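Local coordinates for aldose 1-epimerase (Escherichia coli, PDB 3NRE), which probably interconverts the alpha and beta anomers of aldose sugars, at residues T141-T146 and G269-L274. Sequence-based numbering, arbitrary orientation.
Sequences TLPFGT and GDLIAL
Leu274 lays its CD1 methyl over one face of the Phe144 ring, 3.8 Å from the ring centroid, a CH-pi contact offset toward CG and CD1. A chi1 of -77° sets Phe144 CG anti to the carbonyl carbon, beside the backbone N, and the two side chains cross at about a right angle. Tyr113 meets the ring edge-to-face, while Val134 and Asn136 of strand 127-136 also touch it. Phe144 and Leu274 are thus buried, whereas Ile272, on the same face of the sheet, is exposed. On the face of Pro143 and Ala273, Pro143 CB packs 3.7 Å from Leu271 CB, and Leu271 CD1 reaches the same proline carbon; Leu271 CD2 lies 3.4 Å from Phe144 O. Ala273 is exposed on this face, although Trp65 touches it.

The backbones pair antiparallel. Phe144 N binds Ile272 O at 2.8 Å, the donor 39° above the carbonyl plane. In return, Ile272 N meets an in-plane lone pair of Phe144 O at 2.9 Å. Leu274 N gives Leu142 O a nearly straight bond (175°), but Leu142 N to Leu274 O is weak at 3.4 Å. Thr141 CG2 also nears Leu274 O, at 3.5 Å. Beyond the other end, a water lies within hydrogen-bonding distance of both Phe144 O and Asp270 O. Short strand 272-274 thus adds an antiparallel strand alongside the start of strand 142-153 in this mostly beta, galactose-mutarotase-like fold. The uneven bonds imply a firm Phe144–Ile272 end and a weaker Leu142–Leu274 end, where Leu274 O supplements its weak bond with one from Asn136 ND2.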
loop_
_atom_site.group_PDB
_atom_site.type_symbol
_atom_site.label_atom_id
_atom_site.label_comp_id
_atom_site.label_asym_id
_atom_site.label_seq_id
_atom_site.Cartn_x
_atom_site.Cartn_y
_atom_site.Cartn_z
ATOM N N THR A 141 -17.746 1.715 -17.251
ATOM C CA THR A 141 -17.074 2.595 -16.291
ATOM C C THR A 141 -17.161 2.029 -14.859
ATOM O O THR A 141 -18.246 1.633 -14.458
ATOM C CB THR A 141 -17.775 3.947 -16.287
ATOM O OG1 THR A 141 -17.702 4.491 -17.596
ATOM C CG2 THR A 141 -17.137 4.910 -15.268
ATOM N N LEU A 142 -16.019 1.974 -14.138
ATOM C CA LEU A 142 -15.952 1.528 -12.719
ATOM C C LEU A 142 -15.068 2.465 -11.923
ATOM O O LEU A 142 -14.292 3.229 -12.516
ATOM C CB LEU A 142 -15.429 0.108 -12.619
ATOM C CG LEU A 142 -16.365 -1.017 -13.075
ATOM C CD1 LEU A 142 -15.657 -2.364 -13.138
ATOM C CD2 LEU A 142 -17.573 -1.133 -12.147
ATOM N N PRO A 143 -15.207 2.475 -10.591
ATOM C CA PRO A 143 -14.404 3.370 -9.761
ATOM C C PRO A 143 -13.102 2.707 -9.296
ATOM O O PRO A 143 -13.116 1.575 -8.780
ATOM C CB PRO A 143 -15.365 3.695 -8.598
ATOM C CG PRO A 143 -16.083 2.421 -8.370
ATOM C CD PRO A 143 -16.315 1.887 -9.808
ATOM N N PHE A 144 -11.990 3.410 -9.533
ATOM C CA PHE A 144 -10.657 2.901 -9.339
ATOM C C PHE A 144 -9.888 3.639 -8.259
ATOM O O PHE A 144 -10.078 4.830 -7.980
ATOM C CB PHE A 144 -9.840 2.973 -10.641
ATOM C CG PHE A 144 -10.168 1.884 -11.676
ATOM C CD1 PHE A 144 -11.307 1.963 -12.437
ATOM C CD2 PHE A 144 -9.271 0.859 -11.967
ATOM C CE1 PHE A 144 -11.601 1.001 -13.371
ATOM C CE2 PHE A 144 -9.570 -0.116 -12.949
ATOM C CZ PHE A 144 -10.703 -0.012 -13.662
ATOM N N GLY A 145 -8.957 2.910 -7.692
ATOM C CA GLY A 145 -7.978 3.521 -6.806
ATOM C C GLY A 145 -6.656 2.755 -6.871
ATOM O O GLY A 145 -6.585 1.682 -7.421
ATOM N N THR A 146 -5.648 3.350 -6.261
ATOM C CA THR A 146 -4.296 2.782 -6.171
ATOM C C THR A 146 -3.688 3.075 -4.818
ATOM O O THR A 146 -4.136 3.972 -4.046
ATOM C CB THR A 146 -3.371 3.389 -7.269
ATOM O OG1 THR A 146 -3.503 4.816 -7.245
ATOM C CG2 THR A 146 -3.755 2.879 -8.614
ATOM N N GLY A 269 -16.879 8.388 -3.546
ATOM C CA GLY A 269 -15.933 9.059 -2.632
ATOM C C GLY A 269 -14.713 9.598 -3.367
ATOM O O GLY A 269 -14.856 10.365 -4.305
ATOM N N ASP A 270 -13.516 9.195 -2.937
ATOM C CA ASP A 270 -12.286 9.626 -3.585
ATOM C C ASP A 270 -11.812 8.613 -4.599
ATOM O O ASP A 270 -10.727 8.759 -5.148
ATOM C CB ASP A 270 -11.200 9.942 -2.541
ATOM C CG ASP A 270 -11.340 11.359 -1.966
ATOM O OD1 ASP A 270 -11.894 12.223 -2.645
ATOM O OD2 ASP A 270 -10.906 11.615 -0.830
ATOM N N LEU A 271 -12.586 7.534 -4.836
ATOM C CA LEU A 271 -12.361 6.675 -6.014
ATOM C C LEU A 271 -12.525 7.517 -7.281
ATOM O O LEU A 271 -13.260 8.521 -7.291
ATOM C CB LEU A 271 -13.310 5.449 -6.088
ATOM C CG LEU A 271 -13.095 4.333 -5.083
ATOM C CD1 LEU A 271 -14.388 3.421 -5.006
ATOM C CD2 LEU A 271 -11.861 3.512 -5.352
ATOM N N ILE A 272 -11.835 7.084 -8.337
ATOM C CA ILE A 272 -11.794 7.791 -9.629
ATOM C C ILE A 272 -12.501 6.985 -10.696
ATOM O O ILE A 272 -12.140 5.849 -10.976
ATOM C CB ILE A 272 -10.350 8.096 -10.093
ATOM C CG1 ILE A 272 -9.669 9.035 -9.092
ATOM C CG2 ILE A 272 -10.358 8.758 -11.464
ATOM C CD1 ILE A 272 -8.158 9.096 -9.250
ATOM N N ALA A 273 -13.560 7.560 -11.248
ATOM C CA ALA A 273 -14.368 6.880 -12.286
ATOM C C ALA A 273 -13.605 6.848 -13.593
ATOM O O ALA A 273 -13.268 7.904 -14.142
ATOM C CB ALA A 273 -15.716 7.597 -12.494
ATOM N N LEU A 274 -13.344 5.656 -14.105
ATOM C CA LEU A 274 -12.585 5.480 -15.327
ATOM C C LEU A 274 -13.474 4.834 -16.357
ATOM O O LEU A 274 -13.934 3.713 -16.144
ATOM C CB LEU A 274 -11.354 4.568 -15.108
ATOM C CG LEU A 274 -10.198 5.095 -14.264
ATOM C CD1 LEU A 274 -8.969 4.078 -14.254
ATOM C CD2 LEU A 274 -9.789 6.530 -14.698
HETATM O O HOH W 1 -8.796 6.762 -6.045
#